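Local coordinates for protein diguanylate cyclase (PDB 5M3C) that belongs to the diguanylate cyclase family and joins a GGDEF domain, here holding guanosine-5'-triphosphate and a calcium ion, to an EAL domain, at residues H4-T9 / V78-G83; V37-L42 / A148-A153; H101-L106 / S159-Y164. All coordinates share one frame; numbering follows the deposited sequence.

How the interactions relate
All three contacts belong to the GGDEF half of the chain and gather on one mixed sheet, in which 77-82, 85-90, 35-43, 119-132 and 161-163 pair in succession. Interaction 2 is the buried one: a central strand packs on helix 139-155 through apolar groups and ends at the calcium ion. Interactions 1 and 3 are only partly buried. Interaction 1 ties the loop before helix 14-31 to strand 77-82 by a salt bridge, and its Leu81 packs against Phe39 of interaction 2. Interaction 3 sets helix 96-108 on strand 161-163 by mostly apolar contact, about 9 Å from interaction 2 between centres, touching it through Leu106 on Leu38 and Glu162 on Ala153. Interactions 1 and 2 both touch GTP.

Interaction 1. Residues H4-T9 / V78-G83; sequences HHDPLT and VARLGG. With GTP (guanosine-5'-triphosphate), chain I.
Asp6, in the loop that leads to helix 14-31, stands beside Arg80 of strand 77-82, their CA atoms 7.0 Å apart, so the gap is left to side chains. Both segments carry sequence signatures of GGDEF domains: the DPLT turn of residues 6-9, and the two glycines, Gly82 and Gly83, that open the GGDEF motif itself. Leu81 and Gly82 both face Glu85, forming a classic beta bulge as the strand nears its end. Glycine suits position 82, where a side chain would collide with the preceding carbonyl oxygen.

The link between segments is a salt bridge: Arg80 NE donates to Asp6 OD2 at 2.8 Å, and NH1 adds a weak bond to the same oxygen. NE comes from above the carboxylate, 54° out of its plane, and the two flat groups are turned 55° apart. Arginine has the length to span the gap, and bends at chi2 and chi3 set its guanidinium beside Asp6. Thr9 N also reaches Asp6 OD2 weakly, tying the carboxylate to its own turn. Thr9 CG2 covers one guanidinium face, Leu8 CD1 approaches obliquely, and Leu61 of helix 54-70 also touches Arg80. The charge on Asp6 probably helps keep the arginine in place at the nucleotide pocket, where Arg80 NH2 lies 3.5 Å from GTP O6, which sits at the edge of the guanidinium.

Interaction 2. Residues V37-L42 / A148-A153; sequences VLFIDL and AAMYRA. With CA (calcium ion), chain G; GTP (guanosine-5'-triphosphate), chain I.
Met150 lies across Phe39 and Asp41, two residues that point from the same face of strand 37-42 toward helix 148-153. Its chain starts with CG anti to the backbone N (chi1 174°), which sends it at the strand, then bends at chi2 and chi3 to run obliquely over both neighbours. Met150 CG meets Phe39 CD1 at 3.9 Å, reaching the ring at a slant. Further along, Met150 SD rests on Asp41 CB at 3.7 Å, and CE lies over the centre of the Tyr151 ring. An unbranched, flexible methionine fits a place where one side chain must follow an aromatic ring, a methylene and a second ring in turn.

Asp41 is thus two-sided: its CB belongs to the apolar interface, while OD1 turns to the metal and OD2 stays beside Met150 CE and near Glu85. OD1 binds the calcium ion at 2.2 Å, and the backbone oxygen Leu42 O binds it at 2.3 Å. Asp84 supplies a further ligand, and Lys154, from the same helix as Met150, donates to both Asp41 O and Leu42 O. GTP fills the remaining positions with O2A, O2B and O3G, one oxygen from each phosphate. The strand end and Asp84 thus bind the metal and, through it, the triphosphate, while the helix packs against that strand, in the site of a GGDEF domain, a member of the nucleotide cyclase clan.

Interaction 3. Residues H101-L106 / S159-Y164; sequences HVARKL and SRIEYY
Ile161 of strand 161-163 presses its CD1 methyl against Ala103 on helix 101-106, the tight part of the contact. CD1 lies 3.6 Å from Ala103 CB and 3.5 Å from Ala103 O, nestling against the helix backbone, while the CG2 branch reaches the same CB at 4.2 Å. With CG1 anti to the carbonyl carbon (chi1 -67°) and the chain then extended, the long branch projects straight at the helix and the short one stays beside it. Alanine suits the helix position because its small side chain lets the two backbones approach to 7.3 Å between the CA atoms of Ala103 and Ile161. Ile129 of the adjoining strand 119-132 touches both residues and continues the apolar layer.

Toward solvent the contact loosens. Arg104, on the exposed side of the helix, brings its CG no closer than 4.4 Å to Ile161 CD1 and lays one face of its guanidinium over that methyl, while its charge is paired with Glu100. Behind the strand, away from this helix, Arg160 grips Glu162 side-on: NE and NH2 donate to OE2 at 2.9 and 2.8 Å, and OE2 lies in the guanidinium plane. Arg156 shares that oxygen, and Glu162 packs on helix 139-155, so the strand is held between two helical layers.

Between residues 101-106 and 159-164 the contact is van der Waals, methyl on methyl and on helix backbone, probably held by dispersion and burial, with a weak bond from Tyr163 OH to Glu100 at its edge. The backbone bonds of Glu162 to Val127 and Ile129 hold the strand in the sheet and so probably set where Ile161 points.

Interaction 1. Residues H4-T9 / V78-G83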
# COMPACT_ATOMS: atom_id res chain seq x y z
N HIS B 4 -39.61 -20.25 -26.09
CA HIS B 4 -38.22 -20.52 -26.55
C HIS B 4 -37.30 -19.30 -26.35
O HIS B 4 -36.22 -19.21 -26.93
CB HIS B 4 -38.23 -20.95 -28.02
CG HIS B 4 -37.51 -22.24 -28.27
ND1 HIS B 4 -37.78 -23.40 -27.57
CD2 HIS B 4 -36.53 -22.56 -29.15
CE1 HIS B 4 -37.00 -24.37 -28.00
NE2 HIS B 4 -36.23 -23.89 -28.96
N HIS B 5 -37.76 -18.37 -25.51
CA HIS B 5 -37.02 -17.16 -25.20
C HIS B 5 -37.15 -16.88 -23.70
O HIS B 5 -38.21 -17.12 -23.11
CB HIS B 5 -37.58 -15.97 -25.98
CG HIS B 5 -37.10 -15.89 -27.40
ND1 HIS B 5 -36.06 -15.06 -27.78
CD2 HIS B 5 -37.52 -16.51 -28.52
CE1 HIS B 5 -35.86 -15.19 -29.08
NE2 HIS B 5 -36.73 -16.06 -29.55
N ASP B 6 -36.08 -16.40 -23.08
CA ASP B 6 -36.12 -16.03 -21.67
C ASP B 6 -37.14 -14.91 -21.48
O ASP B 6 -37.03 -13.88 -22.13
CB ASP B 6 -34.75 -15.57 -21.18
CG ASP B 6 -34.74 -15.20 -19.70
OD1 ASP B 6 -35.44 -15.87 -18.92
OD2 ASP B 6 -34.02 -14.25 -19.33
N PRO B 7 -38.13 -15.11 -20.60
CA PRO B 7 -39.17 -14.09 -20.45
C PRO B 7 -38.61 -12.74 -20.00
O PRO B 7 -38.82 -11.73 -20.68
CB PRO B 7 -40.09 -14.68 -19.37
CG PRO B 7 -39.79 -16.14 -19.35
CD PRO B 7 -38.35 -16.26 -19.71
N LEU B 8 -37.90 -12.74 -18.89
CA LEU B 8 -37.42 -11.50 -18.27
C LEU B 8 -36.53 -10.67 -19.20
O LEU B 8 -36.76 -9.48 -19.38
CB LEU B 8 -36.69 -11.83 -16.96
CG LEU B 8 -36.10 -10.69 -16.11
CD1 LEU B 8 -34.62 -10.52 -16.38
CD2 LEU B 8 -36.85 -9.38 -16.32
N THR B 9 -35.52 -11.30 -19.80
CA THR B 9 -34.56 -10.56 -20.63
C THR B 9 -34.95 -10.50 -22.10
O THR B 9 -34.42 -9.68 -22.86
CB THR B 9 -33.15 -11.17 -20.55
OG1 THR B 9 -33.21 -12.57 -20.87
CG2 THR B 9 -32.57 -11.00 -19.16
N VAL B 78 -26.61 -13.90 -28.73
CA VAL B 78 -26.42 -13.85 -27.29
C VAL B 78 -27.60 -14.52 -26.60
O VAL B 78 -28.75 -14.25 -26.94
CB VAL B 78 -26.36 -12.40 -26.77
CG1 VAL B 78 -25.93 -12.37 -25.31
CG2 VAL B 78 -25.41 -11.57 -27.62
N ALA B 79 -27.32 -15.38 -25.63
CA ALA B 79 -28.37 -16.11 -24.95
C ALA B 79 -28.17 -16.09 -23.45
O ALA B 79 -27.05 -15.97 -22.97
CB ALA B 79 -28.41 -17.55 -25.45
N ARG B 80 -29.26 -16.19 -22.70
CA ARG B 80 -29.17 -16.41 -21.27
C ARG B 80 -29.16 -17.91 -21.01
O ARG B 80 -30.15 -18.60 -21.26
CB ARG B 80 -30.31 -15.73 -20.51
CG ARG B 80 -30.48 -16.26 -19.09
CD ARG B 80 -30.60 -15.16 -18.04
NE ARG B 80 -31.97 -14.97 -17.57
CZ ARG B 80 -32.31 -14.71 -16.30
NH1 ARG B 80 -33.58 -14.54 -15.97
NH2 ARG B 80 -31.37 -14.62 -15.36
N LEU B 81 -28.03 -18.42 -20.52
CA LEU B 81 -27.91 -19.82 -20.15
C LEU B 81 -28.76 -20.12 -18.93
O LEU B 81 -29.39 -21.17 -18.84
CB LEU B 81 -26.45 -20.17 -19.85
CG LEU B 81 -26.17 -21.65 -19.62
CD1 LEU B 81 -26.52 -22.46 -20.86
CD2 LEU B 81 -24.72 -21.87 -19.24
N GLY B 82 -28.76 -19.18 -17.99
CA GLY B 82 -29.54 -19.30 -16.77
C GLY B 82 -28.86 -18.58 -15.62
O GLY B 82 -27.63 -18.56 -15.53
N GLY B 83 -29.66 -18.00 -14.74
CA GLY B 83 -29.13 -17.23 -13.62
C GLY B 83 -28.46 -15.96 -14.11
O GLY B 83 -28.99 -15.27 -14.98
PG GTP I . -19.11 -14.74 -8.48
O1G GTP I . -18.32 -15.72 -7.65
O2G GTP I . -18.30 -13.60 -9.05
O3G GTP I . -20.04 -15.38 -9.48
O3B GTP I . -20.07 -13.98 -7.43
PB GTP I . -21.67 -14.13 -7.49
O1B GTP I . -22.25 -13.56 -6.22
O2B GTP I . -22.16 -13.61 -8.82
O3A GTP I . -21.82 -15.74 -7.44
PA GTP I . -23.06 -16.52 -8.09
O1A GTP I . -23.29 -17.79 -7.31
O2A GTP I . -22.87 -16.58 -9.59
O5' GTP I . -24.29 -15.54 -7.79
C5' GTP I . -25.34 -15.44 -8.73
C4' GTP I . -26.32 -14.40 -8.22
O4' GTP I . -27.19 -14.01 -9.28
C3' GTP I . -27.17 -14.95 -7.08
O3' GTP I . -27.04 -14.14 -5.91
C2' GTP I . -28.59 -14.92 -7.61
O2' GTP I . -29.53 -14.52 -6.61
C1' GTP I . -28.51 -13.92 -8.74
N9 GTP I . -29.54 -14.20 -9.75
C8 GTP I . -29.63 -15.30 -10.52
N7 GTP I . -30.72 -15.21 -11.34
C5 GTP I . -31.33 -14.04 -11.08
C6 GTP I . -32.53 -13.33 -11.57
O6 GTP I . -33.24 -13.83 -12.46
N1 GTP I . -32.82 -12.13 -11.04
C2 GTP I . -32.05 -11.57 -10.08
N2 GTP I . -32.41 -10.36 -9.58
N3 GTP I . -30.95 -12.17 -9.58
C4 GTP I . -30.55 -13.38 -10.03

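Interaction 2. Residues V37-L42 / A148-A153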
# COMPACT_ATOMS: atom_id res chain seq x y z
N VAL B 37 -17.35 -19.85 -28.76
CA VAL B 37 -18.41 -19.81 -27.77
C VAL B 37 -17.86 -19.09 -26.54
O VAL B 37 -16.81 -19.46 -26.02
CB VAL B 37 -18.85 -21.22 -27.35
CG1 VAL B 37 -19.87 -21.15 -26.23
CG2 VAL B 37 -19.41 -21.98 -28.55
N LEU B 38 -18.57 -18.05 -26.11
CA LEU B 38 -18.13 -17.24 -24.97
C LEU B 38 -19.07 -17.41 -23.79
O LEU B 38 -20.29 -17.28 -23.92
CB LEU B 38 -18.05 -15.76 -25.35
CG LEU B 38 -16.79 -15.32 -26.11
CD1 LEU B 38 -16.61 -16.13 -27.39
CD2 LEU B 38 -16.83 -13.84 -26.44
N PHE B 39 -18.49 -17.70 -22.62
CA PHE B 39 -19.25 -17.87 -21.39
C PHE B 39 -19.05 -16.66 -20.48
O PHE B 39 -17.92 -16.37 -20.06
CB PHE B 39 -18.79 -19.13 -20.66
CG PHE B 39 -19.81 -19.70 -19.73
CD1 PHE B 39 -20.17 -19.03 -18.58
CD2 PHE B 39 -20.42 -20.92 -20.01
CE1 PHE B 39 -21.12 -19.56 -17.72
CE2 PHE B 39 -21.36 -21.45 -19.16
CZ PHE B 39 -21.71 -20.77 -18.01
N ILE B 40 -20.14 -15.96 -20.17
CA ILE B 40 -20.07 -14.74 -19.37
C ILE B 40 -20.87 -14.86 -18.07
O ILE B 40 -22.09 -15.00 -18.11
CB ILE B 40 -20.60 -13.53 -20.14
CG1 ILE B 40 -19.74 -13.26 -21.38
CG2 ILE B 40 -20.64 -12.31 -19.23
CD1 ILE B 40 -20.22 -12.10 -22.22
N ASP B 41 -20.18 -14.77 -16.94
CA ASP B 41 -20.82 -14.88 -15.63
C ASP B 41 -20.63 -13.58 -14.85
O ASP B 41 -19.50 -13.18 -14.58
CB ASP B 41 -20.21 -16.06 -14.87
CG ASP B 41 -20.96 -16.37 -13.58
OD1 ASP B 41 -21.43 -15.42 -12.92
OD2 ASP B 41 -21.06 -17.56 -13.22
N LEU B 42 -21.73 -12.92 -14.50
CA LEU B 42 -21.66 -11.65 -13.79
C LEU B 42 -20.81 -11.78 -12.53
O LEU B 42 -20.83 -12.82 -11.87
CB LEU B 42 -23.06 -11.14 -13.44
CG LEU B 42 -23.96 -10.75 -14.62
CD1 LEU B 42 -25.22 -10.06 -14.13
CD2 LEU B 42 -23.22 -9.87 -15.61
N ALA B 148 -15.43 -23.68 -18.07
CA ALA B 148 -14.19 -23.83 -17.32
C ALA B 148 -13.34 -22.56 -17.41
O ALA B 148 -12.83 -22.06 -16.40
CB ALA B 148 -13.41 -25.02 -17.83
N ALA B 149 -13.18 -22.05 -18.63
CA ALA B 149 -12.43 -20.82 -18.85
C ALA B 149 -13.01 -19.67 -18.04
O ALA B 149 -12.27 -18.83 -17.52
CB ALA B 149 -12.42 -20.47 -20.33
N MET B 150 -14.33 -19.63 -17.94
CA MET B 150 -14.99 -18.60 -17.15
C MET B 150 -14.59 -18.73 -15.68
O MET B 150 -14.30 -17.74 -15.02
CB MET B 150 -16.51 -18.68 -17.29
CG MET B 150 -17.26 -17.72 -16.38
SD MET B 150 -17.25 -18.23 -14.65
CE MET B 150 -18.32 -19.66 -14.73
N TYR B 151 -14.56 -19.96 -15.18
CA TYR B 151 -14.13 -20.21 -13.80
C TYR B 151 -12.66 -19.84 -13.62
O TYR B 151 -12.25 -19.33 -12.57
CB TYR B 151 -14.38 -21.67 -13.40
CG TYR B 151 -15.81 -21.96 -13.03
CD1 TYR B 151 -16.43 -21.28 -11.98
CD2 TYR B 151 -16.56 -22.91 -13.72
CE1 TYR B 151 -17.74 -21.53 -11.64
CE2 TYR B 151 -17.87 -23.17 -13.38
CZ TYR B 151 -18.46 -22.48 -12.34
OH TYR B 151 -19.76 -22.73 -11.99
N ARG B 152 -11.86 -20.09 -14.65
CA ARG B 152 -10.46 -19.68 -14.64
C ARG B 152 -10.36 -18.16 -14.52
O ARG B 152 -9.66 -17.64 -13.66
CB ARG B 152 -9.75 -20.16 -15.90
CG ARG B 152 -8.29 -19.75 -16.01
CD ARG B 152 -7.46 -20.33 -14.87
NE ARG B 152 -6.05 -20.44 -15.24
CZ ARG B 152 -5.09 -20.83 -14.42
NH1 ARG B 152 -3.83 -20.90 -14.84
NH2 ARG B 152 -5.37 -21.15 -13.16
N ALA B 153 -11.06 -17.45 -15.40
CA ALA B 153 -11.11 -15.99 -15.33
C ALA B 153 -11.60 -15.57 -13.95
O ALA B 153 -11.19 -14.54 -13.42
CB ALA B 153 -12.03 -15.44 -16.41
CA CA G . -21.75 -14.68 -10.82
PG GTP I . -19.11 -14.74 -8.48
O1G GTP I . -18.32 -15.72 -7.65
O2G GTP I . -18.30 -13.60 -9.05
O3G GTP I . -20.04 -15.38 -9.48
O3B GTP I . -20.07 -13.98 -7.43
PB GTP I . -21.67 -14.13 -7.49
O1B GTP I . -22.25 -13.56 -6.22
O2B GTP I . -22.16 -13.61 -8.82
O3A GTP I . -21.82 -15.74 -7.44
PA GTP I . -23.06 -16.52 -8.09
O1A GTP I . -23.29 -17.79 -7.31
O2A GTP I . -22.87 -16.58 -9.59
O5' GTP I . -24.29 -15.54 -7.79
C5' GTP I . -25.34 -15.44 -8.73
C4' GTP I . -26.32 -14.40 -8.22
O4' GTP I . -27.19 -14.01 -9.28
C3' GTP I . -27.17 -14.95 -7.08
O3' GTP I . -27.04 -14.14 -5.91
C2' GTP I . -28.59 -14.92 -7.61
O2' GTP I . -29.53 -14.52 -6.61
C1' GTP I . -28.51 -13.92 -8.74
N9 GTP I . -29.54 -14.20 -9.75
C8 GTP I . -29.63 -15.30 -10.52
N7 GTP I . -30.72 -15.21 -11.34
C5 GTP I . -31.33 -14.04 -11.08
C6 GTP I . -32.53 -13.33 -11.57
O6 GTP I . -33.24 -13.83 -12.46
N1 GTP I . -32.82 -12.13 -11.04
C2 GTP I . -32.05 -11.57 -10.08
N2 GTP I . -32.41 -10.36 -9.58
N3 GTP I . -30.95 -12.17 -9.58
C4 GTP I . -30.55 -13.38 -10.03

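Interaction 3. Residues H101-L106 / S159-Y164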
# COMPACT_ATOMS: atom_id res chain seq x y z
N HIS B 101 -10.69 -10.11 -30.29
CA HIS B 101 -11.22 -8.79 -30.56
C HIS B 101 -12.64 -8.65 -30.02
O HIS B 101 -12.96 -7.68 -29.34
CB HIS B 101 -11.19 -8.52 -32.07
CG HIS B 101 -11.94 -7.30 -32.48
ND1 HIS B 101 -11.53 -6.03 -32.15
CD2 HIS B 101 -13.07 -7.15 -33.21
CE1 HIS B 101 -12.38 -5.15 -32.65
NE2 HIS B 101 -13.33 -5.81 -33.30
N VAL B 102 -13.49 -9.63 -30.32
CA VAL B 102 -14.90 -9.56 -29.95
C VAL B 102 -15.09 -9.74 -28.45
O VAL B 102 -16.00 -9.16 -27.86
CB VAL B 102 -15.74 -10.62 -30.71
CG1 VAL B 102 -17.20 -10.54 -30.29
CG2 VAL B 102 -15.60 -10.43 -32.21
N ALA B 103 -14.24 -10.55 -27.84
CA ALA B 103 -14.30 -10.76 -26.40
C ALA B 103 -14.20 -9.44 -25.63
O ALA B 103 -14.97 -9.19 -24.70
CB ALA B 103 -13.21 -11.72 -25.96
N ARG B 104 -13.24 -8.60 -26.03
CA ARG B 104 -12.96 -7.35 -25.32
C ARG B 104 -14.11 -6.36 -25.47
O ARG B 104 -14.51 -5.71 -24.51
CB ARG B 104 -11.66 -6.72 -25.81
CG ARG B 104 -10.52 -7.71 -26.02
CD ARG B 104 -9.17 -7.12 -25.65
NE ARG B 104 -8.93 -7.17 -24.21
CZ ARG B 104 -8.35 -8.19 -23.58
NH1 ARG B 104 -7.93 -9.26 -24.26
NH2 ARG B 104 -8.19 -8.14 -22.27
N LYS B 105 -14.62 -6.24 -26.69
CA LYS B 105 -15.83 -5.46 -26.93
C LYS B 105 -16.82 -5.72 -25.80
O LYS B 105 -17.33 -4.78 -25.18
CB LYS B 105 -16.48 -5.87 -28.26
CG LYS B 105 -16.29 -4.88 -29.40
CD LYS B 105 -17.44 -3.88 -29.46
N LEU B 106 -17.07 -7.00 -25.54
CA LEU B 106 -18.06 -7.41 -24.55
C LEU B 106 -17.64 -7.04 -23.13
O LEU B 106 -18.48 -6.72 -22.29
CB LEU B 106 -18.32 -8.92 -24.65
CG LEU B 106 -18.94 -9.39 -25.97
CD1 LEU B 106 -18.72 -10.88 -26.17
CD2 LEU B 106 -20.42 -9.06 -26.03
N SER B 159 -13.37 -9.40 -13.83
CA SER B 159 -13.47 -8.38 -14.86
C SER B 159 -12.39 -8.63 -15.91
O SER B 159 -11.79 -7.70 -16.44
CB SER B 159 -13.30 -6.99 -14.24
OG SER B 159 -13.62 -5.97 -15.17
N ARG B 160 -12.16 -9.91 -16.21
CA ARG B 160 -11.10 -10.32 -17.13
C ARG B 160 -11.61 -11.37 -18.12
O ARG B 160 -12.74 -11.85 -18.01
CB ARG B 160 -9.90 -10.87 -16.35
CG ARG B 160 -10.20 -12.16 -15.61
CD ARG B 160 -8.98 -12.68 -14.86
NE ARG B 160 -7.86 -12.95 -15.75
CZ ARG B 160 -6.76 -12.21 -15.83
NH1 ARG B 160 -6.61 -11.14 -15.06
NH2 ARG B 160 -5.79 -12.53 -16.68
N ILE B 161 -10.76 -11.72 -19.07
CA ILE B 161 -11.08 -12.71 -20.09
C ILE B 161 -10.06 -13.84 -20.05
O ILE B 161 -8.88 -13.60 -19.82
CB ILE B 161 -11.09 -12.07 -21.50
CG1 ILE B 161 -12.24 -11.06 -21.60
CG2 ILE B 161 -11.22 -13.12 -22.58
CD1 ILE B 161 -12.23 -10.23 -22.87
N GLU B 162 -10.52 -15.07 -20.27
CA GLU B 162 -9.60 -16.21 -20.32
C GLU B 162 -9.95 -17.20 -21.42
O GLU B 162 -11.13 -17.45 -21.70
CB GLU B 162 -9.58 -16.93 -18.97
CG GLU B 162 -8.91 -16.14 -17.85
CD GLU B 162 -7.42 -15.96 -18.06
OE1 GLU B 162 -6.76 -16.90 -18.54
OE2 GLU B 162 -6.91 -14.86 -17.74
N TYR B 163 -8.92 -17.75 -22.05
CA TYR B 163 -9.10 -18.78 -23.06
C TYR B 163 -9.04 -20.16 -22.43
O TYR B 163 -8.47 -20.34 -21.35
CB TYR B 163 -8.03 -18.66 -24.15
CG TYR B 163 -8.34 -17.61 -25.17
CD1 TYR B 163 -7.92 -16.30 -24.99
CD2 TYR B 163 -9.06 -17.92 -26.32
CE1 TYR B 163 -8.21 -15.32 -25.93
CE2 TYR B 163 -9.36 -16.95 -27.26
CZ TYR B 163 -8.93 -15.65 -27.06
OH TYR B 163 -9.21 -14.68 -27.99
N TYR B 164 -9.63 -21.13 -23.11
CA TYR B 164 -9.64 -22.50 -22.62
C TYR B 164 -8.25 -23.11 -22.74
O TYR B 164 -7.48 -22.74 -23.62
CB TYR B 164 -10.65 -23.34 -23.41
CG TYR B 164 -10.63 -24.81 -23.03
CD1 TYR B 164 -11.08 -25.22 -21.78
CD2 TYR B 164 -10.15 -25.77 -23.91
CE1 TYR B 164 -11.06 -26.56 -21.42
CE2 TYR B 164 -10.12 -27.11 -23.56
CZ TYR B 164 -10.58 -27.49 -22.31
OH TYR B 164 -10.56 -28.82 -21.96